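Local coordinates for protein beta chain (Acipenser persicus, PDB 6IYH) that probably carries oxygen in the blood as the haem-binding beta subunit of a four-chain haemoglobin, at residues Glu6-Trp14 against Leu67-Asp78; Val80-His91 against Val135-Tyr144. One frame throughout, in Å; residues are numbered along the deposited sequence.

Contact 1 of 2, residues Glu6-Trp14 against Leu67-Asp78. With HEM (protoporphyrin IX containing Fe), chain D.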
loop_
_atom_site.group_PDB
_atom_site.type_symbol
_atom_site.label_atom_id
_atom_site.label_comp_id
_atom_site.label_asym_id
_atom_site.label_seq_id
_atom_site.Cartn_x
_atom_site.Cartn_y
_atom_site.Cartn_z
ATOM N N GLU B 6 -17.404 -3.147 21.476
ATOM C CA GLU B 6 -16.324 -3.751 20.638
ATOM C C GLU B 6 -15.774 -4.969 21.317
ATOM O O GLU B 6 -15.624 -6.041 20.670
ATOM C CB GLU B 6 -15.192 -2.773 20.364
ATOM C CG GLU B 6 -15.541 -1.716 19.337
ATOM C CD GLU B 6 -14.554 -0.549 19.334
ATOM O OE1 GLU B 6 -13.738 -0.378 20.232
ATOM O OE2 GLU B 6 -14.622 0.210 18.408
ATOM N N ARG B 7 -15.483 -4.853 22.610
ATOM C CA ARG B 7 -14.955 -5.955 23.384
ATOM C C ARG B 7 -15.839 -7.176 23.334
ATOM O O ARG B 7 -15.360 -8.297 23.178
ATOM C CB ARG B 7 -14.821 -5.595 24.849
ATOM C CG ARG B 7 -13.554 -4.914 25.198
ATOM C CD ARG B 7 -13.487 -4.673 26.689
ATOM N NE ARG B 7 -12.532 -3.604 26.934
ATOM C CZ ARG B 7 -11.223 -3.752 27.013
ATOM N NH1 ARG B 7 -10.665 -4.948 26.912
ATOM N NH2 ARG B 7 -10.459 -2.690 27.263
ATOM N N PHE B 8 -17.139 -6.916 23.428
ATOM C CA PHE B 8 -18.147 -7.926 23.380
ATOM C C PHE B 8 -18.260 -8.591 22.025
ATOM O O PHE B 8 -18.380 -9.811 21.958
ATOM C CB PHE B 8 -19.502 -7.296 23.685
ATOM C CG PHE B 8 -20.630 -8.274 23.687
ATOM C CD1 PHE B 8 -20.807 -9.136 24.747
ATOM C CD2 PHE B 8 -21.494 -8.344 22.618
ATOM C CE1 PHE B 8 -21.857 -10.000 24.744
ATOM C CE2 PHE B 8 -22.537 -9.230 22.598
ATOM C CZ PHE B 8 -22.729 -10.043 23.668
ATOM N N ALA B 9 -18.269 -7.795 20.959
ATOM C CA ALA B 9 -18.282 -8.296 19.576
ATOM C C ALA B 9 -17.102 -9.243 19.332
ATOM O O ALA B 9 -17.298 -10.282 18.704
ATOM C CB ALA B 9 -18.278 -7.125 18.571
ATOM N N ILE B 10 -15.936 -8.904 19.846
ATOM C CA ILE B 10 -14.721 -9.705 19.684
ATOM C C ILE B 10 -14.780 -10.986 20.513
ATOM O O ILE B 10 -14.658 -12.075 19.933
ATOM C CB ILE B 10 -13.452 -8.899 20.046
ATOM C CG1 ILE B 10 -13.299 -7.776 19.040
ATOM C CG2 ILE B 10 -12.202 -9.771 20.087
ATOM C CD1 ILE B 10 -12.264 -6.748 19.450
ATOM N N THR B 11 -15.014 -10.872 21.830
ATOM C CA THR B 11 -14.930 -12.052 22.705
ATOM C C THR B 11 -16.122 -13.021 22.452
ATOM O O THR B 11 -15.903 -14.259 22.478
ATOM C CB THR B 11 -14.772 -11.660 24.165
ATOM O OG1 THR B 11 -15.907 -10.890 24.498
ATOM C CG2 THR B 11 -13.509 -10.873 24.375
ATOM N N THR B 12 -17.313 -12.536 22.067
ATOM C CA THR B 12 -18.422 -13.465 21.761
ATOM C C THR B 12 -18.185 -14.234 20.482
ATOM O O THR B 12 -18.471 -15.420 20.414
ATOM C CB THR B 12 -19.855 -12.881 21.715
ATOM O OG1 THR B 12 -20.019 -12.055 20.578
ATOM C CG2 THR B 12 -20.118 -12.009 22.916
ATOM N N LEU B 13 -17.692 -13.557 19.455
ATOM C CA LEU B 13 -17.422 -14.275 18.221
ATOM C C LEU B 13 -16.270 -15.235 18.438
ATOM O O LEU B 13 -16.322 -16.358 17.936
ATOM C CB LEU B 13 -17.099 -13.262 17.086
ATOM C CG LEU B 13 -17.050 -13.926 15.710
ATOM C CD1 LEU B 13 -17.371 -12.975 14.547
ATOM C CD2 LEU B 13 -15.616 -14.334 15.400
ATOM N N TRP B 14 -15.246 -14.840 19.189
ATOM C CA TRP B 14 -14.058 -15.658 19.426
ATOM C C TRP B 14 -14.429 -16.940 20.118
ATOM O O TRP B 14 -13.883 -18.010 19.822
ATOM C CB TRP B 14 -13.000 -14.962 20.226
ATOM C CG TRP B 14 -11.761 -15.703 20.322
ATOM C CD1 TRP B 14 -11.196 -16.271 21.399
ATOM C CD2 TRP B 14 -10.875 -16.012 19.201
ATOM N NE1 TRP B 14 -10.061 -16.928 21.043
ATOM C CE2 TRP B 14 -9.815 -16.756 19.716
ATOM C CE3 TRP B 14 -10.925 -15.747 17.822
ATOM C CZ2 TRP B 14 -8.761 -17.255 18.902
ATOM C CZ3 TRP B 14 -9.835 -16.177 17.028
ATOM C CH2 TRP B 14 -8.811 -16.917 17.570
ATOM N N LEU B 67 -3.910 -18.611 14.348
ATOM C CA LEU B 67 -5.157 -18.266 14.974
ATOM C C LEU B 67 -5.049 -18.316 16.518
ATOM O O LEU B 67 -5.578 -17.487 17.189
ATOM C CB LEU B 67 -6.290 -19.067 14.408
ATOM C CG LEU B 67 -7.084 -18.377 13.329
ATOM C CD1 LEU B 67 -7.949 -17.313 14.023
ATOM C CD2 LEU B 67 -6.173 -17.746 12.267
ATOM N N ASP B 68 -4.267 -19.237 17.036
ATOM C CA ASP B 68 -3.916 -19.221 18.494
ATOM C C ASP B 68 -3.241 -17.972 18.944
ATOM O O ASP B 68 -3.597 -17.441 19.991
ATOM C CB ASP B 68 -3.111 -20.459 18.873
ATOM C CG ASP B 68 -3.958 -21.699 18.862
ATOM O OD1 ASP B 68 -5.172 -21.549 18.724
ATOM O OD2 ASP B 68 -3.401 -22.824 18.996
ATOM N N SER B 69 -2.368 -17.399 18.094
ATOM C CA SER B 69 -1.716 -16.121 18.332
ATOM C C SER B 69 -2.672 -14.978 18.261
ATOM O O SER B 69 -2.566 -14.048 19.010
ATOM C CB SER B 69 -0.595 -15.967 17.295
ATOM O OG SER B 69 0.144 -14.827 17.511
ATOM N N VAL B 70 -3.656 -15.049 17.373
ATOM C CA VAL B 70 -4.732 -14.058 17.395
ATOM C C VAL B 70 -5.431 -14.150 18.754
ATOM O O VAL B 70 -5.694 -13.156 19.406
ATOM C CB VAL B 70 -5.720 -14.324 16.244
ATOM C CG1 VAL B 70 -6.949 -13.425 16.420
ATOM C CG2 VAL B 70 -5.116 -14.049 14.847
ATOM N N GLY B 71 -5.686 -15.363 19.216
ATOM C CA GLY B 71 -6.216 -15.523 20.580
ATOM C C GLY B 71 -5.364 -14.862 21.639
ATOM O O GLY B 71 -5.880 -14.139 22.520
ATOM N N ASN B 72 -4.049 -15.012 21.544
ATOM C CA ASN B 72 -3.111 -14.265 22.466
ATOM C C ASN B 72 -3.273 -12.762 22.345
ATOM O O ASN B 72 -3.315 -12.003 23.352
ATOM C CB ASN B 72 -1.628 -14.624 22.240
ATOM C CG ASN B 72 -1.300 -16.060 22.555
ATOM O OD1 ASN B 72 -1.892 -16.657 23.443
ATOM N ND2 ASN B 72 -0.358 -16.638 21.813
ATOM N N ALA B 73 -3.401 -12.255 21.100
ATOM C CA ALA B 73 -3.625 -10.817 20.949
ATOM C C ALA B 73 -4.904 -10.359 21.622
ATOM O O ALA B 73 -4.971 -9.293 22.215
ATOM C CB ALA B 73 -3.623 -10.404 19.471
ATOM N N ILE B 74 -5.966 -11.146 21.496
ATOM C CA ILE B 74 -7.217 -10.832 22.111
ATOM C C ILE B 74 -7.092 -10.789 23.657
ATOM O O ILE B 74 -7.619 -9.882 24.303
ATOM C CB ILE B 74 -8.320 -11.814 21.644
ATOM C CG1 ILE B 74 -8.709 -11.586 20.198
ATOM C CG2 ILE B 74 -9.555 -11.719 22.517
ATOM C CD1 ILE B 74 -9.428 -12.774 19.577
ATOM N N ALA B 75 -6.359 -11.738 24.226
ATOM C CA ALA B 75 -6.142 -11.770 25.679
ATOM C C ALA B 75 -5.304 -10.567 26.122
ATOM O O ALA B 75 -5.403 -10.106 27.245
ATOM C CB ALA B 75 -5.473 -13.083 26.053
ATOM N N HIS B 76 -4.448 -10.059 25.227
ATOM C CA HIS B 76 -3.699 -8.835 25.462
ATOM C C HIS B 76 -4.196 -7.633 24.687
ATOM O O HIS B 76 -3.413 -6.748 24.315
ATOM C CB HIS B 76 -2.226 -9.091 25.161
ATOM C CG HIS B 76 -1.569 -10.065 26.085
ATOM N ND1 HIS B 76 -1.557 -11.429 25.854
ATOM C CD2 HIS B 76 -0.886 -9.874 27.237
ATOM C CE1 HIS B 76 -0.880 -12.031 26.820
ATOM N NE2 HIS B 76 -0.455 -11.106 27.668
ATOM N N MET B 77 -5.482 -7.538 24.474
ATOM C CA MET B 77 -5.971 -6.561 23.482
ATOM C C MET B 77 -5.755 -5.114 23.922
ATOM O O MET B 77 -5.840 -4.198 23.088
ATOM C CB MET B 77 -7.424 -6.756 23.106
ATOM C CG MET B 77 -8.492 -6.577 24.198
ATOM S SD MET B 77 -10.107 -7.328 23.737
ATOM C CE MET B 77 -10.681 -6.034 22.686
ATOM N N ASP B 78 -5.538 -4.915 25.225
ATOM C CA ASP B 78 -5.197 -3.575 25.716
ATOM C C ASP B 78 -3.759 -3.217 25.411
ATOM O O ASP B 78 -3.457 -2.070 25.419
ATOM C CB ASP B 78 -5.465 -3.402 27.204
ATOM C CG ASP B 78 -6.906 -3.538 27.560
ATOM O OD1 ASP B 78 -7.806 -3.084 26.835
ATOM O OD2 ASP B 78 -7.158 -4.112 28.638
HETATM C CHA HEM D . 5.602 -18.144 12.125
HETATM C CHB HEM D . 1.966 -15.536 13.866
HETATM C CHC HEM D . 1.513 -13.420 9.517
HETATM C CHD HEM D . 5.271 -15.950 7.861
HETATM C C1A HEM D . 4.662 -17.566 12.947
HETATM C C2A HEM D . 4.417 -18.029 14.276
HETATM C C3A HEM D . 3.402 -17.331 14.753
HETATM C C4A HEM D . 2.965 -16.442 13.734
HETATM C CMA HEM D . 2.781 -17.461 16.145
HETATM C CAA HEM D . 5.174 -19.097 15.046
HETATM C CBA HEM D . 6.257 -18.425 15.887
HETATM C CGA HEM D . 7.075 -19.387 16.738
HETATM O O1A HEM D . 7.835 -20.235 16.227
HETATM O O2A HEM D . 7.017 -19.331 17.979
HETATM C C1B HEM D . 1.502 -14.719 12.813
HETATM C C2B HEM D . 0.417 -13.783 12.930
HETATM C C3B HEM D . 0.255 -13.257 11.681
HETATM C C4B HEM D . 1.337 -13.774 10.853
HETATM C CMB HEM D . -0.519 -13.497 14.117
HETATM C CAB HEM D . -0.702 -12.269 11.140
HETATM C CBB HEM D . -1.850 -11.936 11.756
HETATM C C1C HEM D . 2.431 -13.938 8.634
HETATM C C2C HEM D . 2.618 -13.603 7.239
HETATM C C3C HEM D . 3.709 -14.327 6.779
HETATM C C4C HEM D . 4.250 -15.057 7.928
HETATM C CMC HEM D . 1.619 -12.777 6.511
HETATM C CAC HEM D . 4.287 -14.454 5.418
HETATM C CBC HEM D . 3.650 -13.939 4.356
HETATM C C1D HEM D . 5.603 -16.812 8.921
HETATM C C2D HEM D . 6.624 -17.833 8.761
HETATM C C3D HEM D . 6.776 -18.430 9.951
HETATM C C4D HEM D . 5.774 -17.767 10.788
HETATM C CMD HEM D . 7.464 -18.086 7.506
HETATM C CAD HEM D . 7.689 -19.590 10.321
HETATM C CBD HEM D . 6.957 -20.845 9.758
HETATM C CGD HEM D . 7.619 -22.193 9.995
HETATM O O1D HEM D . 7.375 -22.863 11.015
HETATM O O2D HEM D . 8.339 -22.666 9.119
HETATM N NA HEM D . 3.778 -16.619 12.642
HETATM N NB HEM D . 2.074 -14.623 11.592
HETATM N NC HEM D . 3.472 -14.780 8.998
HETATM N ND HEM D . 5.079 -16.732 10.169
HETATM FE FE HEM D . 3.655 -15.692 10.868
HETATM O O HOH W 1 2.306 -17.074 10.091
#

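Contact 2 of 2, residues Val80-His91 against Val135-Tyr144. With HEM (protoporphyrin IX containing Fe), chain D.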
loop_
_atom_site.group_PDB
_atom_site.type_symbol
_atom_site.label_atom_id
_atom_site.label_comp_id
_atom_site.label_asym_id
_atom_site.label_seq_id
_atom_site.Cartn_x
_atom_site.Cartn_y
_atom_site.Cartn_z
ATOM N N VAL B 80 -1.419 -4.997 22.538
ATOM C CA VAL B 80 -0.914 -6.070 21.657
ATOM C C VAL B 80 0.535 -5.783 21.246
ATOM O O VAL B 80 1.332 -6.712 21.170
ATOM C CB VAL B 80 -1.793 -6.190 20.413
ATOM C CG1 VAL B 80 -1.305 -7.282 19.457
ATOM C CG2 VAL B 80 -3.235 -6.425 20.771
ATOM N N ALA B 81 0.912 -4.515 21.008
ATOM C CA ALA B 81 2.345 -4.166 20.640
ATOM C C ALA B 81 3.357 -4.772 21.605
ATOM O O ALA B 81 4.280 -5.503 21.208
ATOM C CB ALA B 81 2.553 -2.643 20.555
ATOM N N ASP B 82 3.151 -4.525 22.901
ATOM C CA ASP B 82 4.066 -5.107 23.930
ATOM C C ASP B 82 4.116 -6.656 23.874
ATOM O O ASP B 82 5.172 -7.301 23.824
ATOM C CB ASP B 82 3.689 -4.606 25.381
ATOM C CG ASP B 82 4.365 -5.463 26.543
ATOM O OD1 ASP B 82 3.805 -6.532 26.946
ATOM O OD2 ASP B 82 5.461 -5.066 27.058
ATOM N N ALA B 83 2.944 -7.260 23.839
ATOM C CA ALA B 83 2.832 -8.702 23.840
ATOM C C ALA B 83 3.442 -9.353 22.554
ATOM O O ALA B 83 4.010 -10.473 22.585
ATOM C CB ALA B 83 1.360 -9.027 23.957
ATOM N N PHE B 84 3.370 -8.617 21.438
ATOM C CA PHE B 84 3.830 -9.150 20.151
ATOM C C PHE B 84 5.262 -8.709 19.803
ATOM O O PHE B 84 5.760 -8.940 18.706
ATOM C CB PHE B 84 2.830 -8.756 19.061
ATOM C CG PHE B 84 1.752 -9.802 18.763
ATOM C CD1 PHE B 84 1.179 -10.628 19.749
ATOM C CD2 PHE B 84 1.255 -9.920 17.462
ATOM C CE1 PHE B 84 0.155 -11.554 19.427
ATOM C CE2 PHE B 84 0.238 -10.854 17.130
ATOM C CZ PHE B 84 -0.302 -11.657 18.109
ATOM N N THR B 85 5.952 -8.089 20.741
ATOM C CA THR B 85 7.319 -7.675 20.479
ATOM C C THR B 85 8.222 -8.722 19.911
ATOM O O THR B 85 8.836 -8.489 18.875
ATOM C CB THR B 85 8.000 -7.098 21.763
ATOM O OG1 THR B 85 7.259 -5.979 22.210
ATOM C CG2 THR B 85 9.364 -6.646 21.422
ATOM N N ALA B 86 8.365 -9.867 20.549
ATOM C CA ALA B 86 9.232 -10.889 20.034
ATOM C C ALA B 86 8.735 -11.385 18.646
ATOM O O ALA B 86 9.548 -11.701 17.741
ATOM C CB ALA B 86 9.334 -12.088 21.001
ATOM N N LEU B 87 7.434 -11.585 18.548
ATOM C CA LEU B 87 6.849 -12.119 17.314
ATOM C C LEU B 87 7.087 -11.170 16.132
ATOM O O LEU B 87 7.382 -11.629 14.997
ATOM C CB LEU B 87 5.333 -12.421 17.542
ATOM C CG LEU B 87 4.687 -13.301 16.534
ATOM C CD1 LEU B 87 5.325 -14.699 16.435
ATOM C CD2 LEU B 87 3.185 -13.415 16.789
ATOM N N SER B 88 6.913 -9.898 16.382
ATOM C CA SER B 88 7.225 -8.854 15.388
ATOM C C SER B 88 8.677 -8.895 14.977
ATOM O O SER B 88 9.011 -8.945 13.786
ATOM C CB SER B 88 6.880 -7.490 15.916
ATOM O OG SER B 88 7.279 -6.487 14.960
ATOM N N THR B 89 9.568 -8.936 15.978
ATOM C CA THR B 89 10.973 -9.063 15.669
ATOM C C THR B 89 11.326 -10.262 14.889
ATOM O O THR B 89 12.101 -10.181 13.929
ATOM C CB THR B 89 11.874 -9.026 16.944
ATOM O OG1 THR B 89 11.618 -7.836 17.670
ATOM C CG2 THR B 89 13.313 -8.934 16.535
ATOM N N PHE B 90 10.686 -11.383 15.209
ATOM C CA PHE B 90 10.888 -12.601 14.489
ATOM C C PHE B 90 10.494 -12.460 13.000
ATOM O O PHE B 90 11.223 -12.909 12.103
ATOM C CB PHE B 90 10.063 -13.708 15.145
ATOM C CG PHE B 90 10.163 -15.042 14.472
ATOM C CD1 PHE B 90 11.375 -15.741 14.399
ATOM C CD2 PHE B 90 9.016 -15.648 13.975
ATOM C CE1 PHE B 90 11.453 -16.982 13.785
ATOM C CE2 PHE B 90 9.094 -16.884 13.336
ATOM C CZ PHE B 90 10.300 -17.582 13.273
ATOM N N HIS B 91 9.324 -11.881 12.750
ATOM C CA HIS B 91 8.875 -11.839 11.352
ATOM C C HIS B 91 9.698 -10.853 10.573
ATOM O O HIS B 91 9.873 -11.066 9.381
ATOM C CB HIS B 91 7.429 -11.427 11.263
ATOM C CG HIS B 91 6.474 -12.547 11.570
ATOM N ND1 HIS B 91 6.086 -12.872 12.870
ATOM C CD2 HIS B 91 5.818 -13.395 10.756
ATOM C CE1 HIS B 91 5.236 -13.874 12.820
ATOM N NE2 HIS B 91 5.075 -14.216 11.556
ATOM N N VAL B 135 -5.019 -3.602 14.792
ATOM C CA VAL B 135 -4.160 -3.502 15.938
ATOM C C VAL B 135 -3.112 -4.616 15.910
ATOM O O VAL B 135 -1.984 -4.375 16.212
ATOM C CB VAL B 135 -4.997 -3.564 17.230
ATOM C CG1 VAL B 135 -4.112 -3.797 18.429
ATOM C CG2 VAL B 135 -5.814 -2.280 17.374
ATOM N N ILE B 136 -3.522 -5.813 15.451
ATOM C CA ILE B 136 -2.565 -6.927 15.292
ATOM C C ILE B 136 -1.506 -6.582 14.219
ATOM O O ILE B 136 -0.301 -6.824 14.401
ATOM C CB ILE B 136 -3.283 -8.261 14.974
ATOM C CG1 ILE B 136 -4.037 -8.763 16.223
ATOM C CG2 ILE B 136 -2.299 -9.302 14.483
ATOM C CD1 ILE B 136 -5.122 -9.803 15.952
ATOM N N ILE B 137 -1.975 -6.053 13.092
ATOM C CA ILE B 137 -1.053 -5.695 12.021
ATOM C C ILE B 137 -0.017 -4.653 12.466
ATOM O O ILE B 137 1.183 -4.753 12.174
ATOM C CB ILE B 137 -1.835 -5.191 10.824
ATOM C CG1 ILE B 137 -2.566 -6.355 10.172
ATOM C CG2 ILE B 137 -0.924 -4.511 9.809
ATOM C CD1 ILE B 137 -3.725 -5.933 9.335
ATOM N N SER B 138 -0.511 -3.654 13.129
ATOM C CA SER B 138 0.344 -2.604 13.627
ATOM C C SER B 138 1.378 -3.226 14.613
ATOM O O SER B 138 2.588 -2.903 14.562
ATOM C CB SER B 138 -0.511 -1.500 14.237
ATOM O OG SER B 138 0.366 -0.609 14.894
ATOM N N ALA B 139 0.921 -4.080 15.534
ATOM C CA ALA B 139 1.850 -4.747 16.469
ATOM C C ALA B 139 2.923 -5.596 15.765
ATOM O O ALA B 139 4.114 -5.625 16.194
ATOM C CB ALA B 139 1.093 -5.581 17.451
ATOM N N LEU B 140 2.525 -6.316 14.688
ATOM C CA LEU B 140 3.468 -7.121 13.950
ATOM C C LEU B 140 4.445 -6.304 13.126
ATOM O O LEU B 140 5.552 -6.759 12.947
ATOM C CB LEU B 140 2.740 -8.115 13.016
ATOM C CG LEU B 140 2.108 -9.234 13.815
ATOM C CD1 LEU B 140 1.217 -10.060 12.915
ATOM C CD2 LEU B 140 3.199 -10.133 14.402
ATOM N N SER B 141 4.008 -5.147 12.646
ATOM C CA SER B 141 4.847 -4.197 11.849
ATOM C C SER B 141 5.818 -3.356 12.734
ATOM O O SER B 141 6.784 -2.759 12.267
ATOM C CB SER B 141 3.930 -3.301 11.047
ATOM O OG SER B 141 3.059 -4.094 10.240
ATOM N N LYS B 142 5.630 -3.353 14.049
ATOM C CA LYS B 142 6.273 -2.323 14.889
ATOM C C LYS B 142 7.784 -2.484 14.984
ATOM O O LYS B 142 8.552 -1.502 14.861
ATOM C CB LYS B 142 5.672 -2.314 16.307
ATOM C CG LYS B 142 6.208 -1.151 17.102
ATOM C CD LYS B 142 5.545 -1.035 18.438
ATOM C CE LYS B 142 5.793 0.361 18.986
ATOM N NZ LYS B 142 5.661 0.346 20.467
ATOM N N GLU B 143 8.241 -3.715 15.192
ATOM C CA GLU B 143 9.703 -3.966 15.381
ATOM C C GLU B 143 10.421 -4.018 14.004
ATOM O O GLU B 143 11.612 -4.404 13.916
ATOM C CB GLU B 143 9.976 -5.198 16.223
ATOM C CG GLU B 143 9.077 -5.284 17.468
ATOM C CD GLU B 143 9.284 -4.198 18.510
ATOM O OE1 GLU B 143 8.265 -3.739 19.104
ATOM O OE2 GLU B 143 10.453 -3.859 18.772
ATOM N N TYR B 144 9.706 -3.595 12.935
ATOM C CA TYR B 144 10.404 -3.281 11.678
ATOM C C TYR B 144 11.252 -2.038 11.907
ATOM O O TYR B 144 12.172 -1.844 11.127
ATOM C CB TYR B 144 9.485 -3.271 10.418
ATOM C CG TYR B 144 9.062 -4.697 9.993
ATOM C CD1 TYR B 144 9.518 -5.255 8.840
ATOM C CD2 TYR B 144 8.238 -5.496 10.820
ATOM C CE1 TYR B 144 9.138 -6.568 8.442
ATOM C CE2 TYR B 144 7.858 -6.791 10.436
ATOM C CZ TYR B 144 8.299 -7.310 9.226
ATOM O OH TYR B 144 7.957 -8.604 8.940
HETATM C CHA HEM D . 5.602 -18.144 12.125
HETATM C CHB HEM D . 1.966 -15.536 13.866
HETATM C CHC HEM D . 1.513 -13.420 9.517
HETATM C CHD HEM D . 5.271 -15.950 7.861
HETATM C C1A HEM D . 4.662 -17.566 12.947
HETATM C C2A HEM D . 4.417 -18.029 14.276
HETATM C C3A HEM D . 3.402 -17.331 14.753
HETATM C C4A HEM D . 2.965 -16.442 13.734
HETATM C CMA HEM D . 2.781 -17.461 16.145
HETATM C CAA HEM D . 5.174 -19.097 15.046
HETATM C CBA HEM D . 6.257 -18.425 15.887
HETATM C CGA HEM D . 7.075 -19.387 16.738
HETATM O O1A HEM D . 7.835 -20.235 16.227
HETATM O O2A HEM D . 7.017 -19.331 17.979
HETATM C C1B HEM D . 1.502 -14.719 12.813
HETATM C C2B HEM D . 0.417 -13.783 12.930
HETATM C C3B HEM D . 0.255 -13.257 11.681
HETATM C C4B HEM D . 1.337 -13.774 10.853
HETATM C CMB HEM D . -0.519 -13.497 14.117
HETATM C CAB HEM D . -0.702 -12.269 11.140
HETATM C CBB HEM D . -1.850 -11.936 11.756
HETATM C C1C HEM D . 2.431 -13.938 8.634
HETATM C C2C HEM D . 2.618 -13.603 7.239
HETATM C C3C HEM D . 3.709 -14.327 6.779
HETATM C C4C HEM D . 4.250 -15.057 7.928
HETATM C CMC HEM D . 1.619 -12.777 6.511
HETATM C CAC HEM D . 4.287 -14.454 5.418
HETATM C CBC HEM D . 3.650 -13.939 4.356
HETATM C C1D HEM D . 5.603 -16.812 8.921
HETATM C C2D HEM D . 6.624 -17.833 8.761
HETATM C C3D HEM D . 6.776 -18.430 9.951
HETATM C C4D HEM D . 5.774 -17.767 10.788
HETATM C CMD HEM D . 7.464 -18.086 7.506
HETATM C CAD HEM D . 7.689 -19.590 10.321
HETATM C CBD HEM D . 6.957 -20.845 9.758
HETATM C CGD HEM D . 7.619 -22.193 9.995
HETATM O O1D HEM D . 7.375 -22.863 11.015
HETATM O O2D HEM D . 8.339 -22.666 9.119
HETATM N NA HEM D . 3.778 -16.619 12.642
HETATM N NB HEM D . 2.074 -14.623 11.592
HETATM N NC HEM D . 3.472 -14.780 8.998
HETATM N ND HEM D . 5.079 -16.732 10.169
HETATM FE FE HEM D . 3.655 -15.692 10.868
HETATM O O HOH W 2 5.420 -5.198 18.732
HETATM O O HOH W 1 2.306 -17.074 10.091
#

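Contact 1 of 2, residues Glu6-Trp14 against Leu67-Asp78
The indole of W14 lies against helix 67-75 and takes I74 over one face. The I74 methyl CD1 makes a CH-pi contact there, 3.9 Å from the centroid of the five-membered ring. The six-membered ring meets L67 at its edge. W14 CH2 comes 3.3 Å from L67 O, and the L67 methyl CD1 lies near the ring plane. G71 and V70 approach obliquely. G71 has no side chain, and its CA comes within 3.5 Å of W14 CZ2. The guanidinium of R7 meets D78 at its edge. R7 NH2 donates to the syn lone pair of D78 OD1 at 2.7 Å in a salt bridge, with the two planes 70° apart. M77 CG lies obliquely beside R7 NH1. CG of W14 is anti to the backbone N (chi1 -173°), which carries the ring across to the other helix. There it sits as a knob in a hole formed by L67, V70, G71 and I74. In globin terms this is the A helix packed on the C-terminal part of the E helix and the residues just after it. The segments run nearly antiparallel, at 147°, with axes 11.4 Å apart. Between the W14 and R7 ends I10 and M77 meet tip to tip, I10 CD1 to M77 CE 3.7 Å. I10 CG2 packs alongside I74 CG1. W2 touches R7, I10 and D78, and W129 of helix 123-142 touches W14.

Contact 2 of 2, residues Val80-His91 against Val135-Tyr144
V135 touches V80 through methyls, V135 CG1 to V80 CG2 3.6 Å. I136 follows with CG2, which meets both F84 CE2 and the haem vinyl carbon CBB. A139 turns its CB into the other segment, where V80 CG1, the CA of A81 and F84 CB surround it. This small residue lets the backbones come close. Water 2 sits between the carbonyls of A81 and A139, within hydrogen-bonding distance of both. L140 divides its two methyls. CD2 lies 3.6 Å from F84 CD2 and also touches L87 CD2, while CD1 lies 3.4 Å from the haem atom CAB. The backbone of L140 also takes part: S88 OG donates to L140 O at 2.7 Å, from above the carbonyl plane. K142 lays CD against A81 CB. E143 N donates to the same S88 hydroxyl at 2.9 Å, with an N-H...O angle of 148°. The chi1 of S88 (176°) turns OG away from its own N, and the hydroxyl bridges L140 O and E143 N. The E143 chain bends at chi2 and passes T89 OG1 and T85 CG2. Y144 brings OH to 3.2 Å from H91 O, but its hydrogen bond goes to V97 O. H91 NE2 binds the haem iron at 2.2 Å. H91 ND1 donates to L87 O at an N-H...O angle of 165°, which fixes the rotation of the imidazole. The arrangement is the F helix against the end of the H helix, forming part of the proximal side of the globin haem pocket.

Contact 1 and contact 2 follow one another along the chain, with centres about 16 Å apart. Helix 57-75 joins them: its face toward helix 6-14 serves contact 1, and S69 and A73 reach contact 2. S69 OG lies 3.3 Å from F84 CZ and 3.4 Å from L87 CD2. A73 CB packs 3.7 Å from I136 CG1. Both contacts also reach the haem. Segment 67-78 does so through S69, on the side away from helix 6-14, with S69 OG 3.7 Å from the haem methyl CMB. Contact 2 supplies the proximal ligand H91, while water 1 holds the other axial site, 2.1 Å from the iron. Contact 1 is otherwise helix packing away from the pocket.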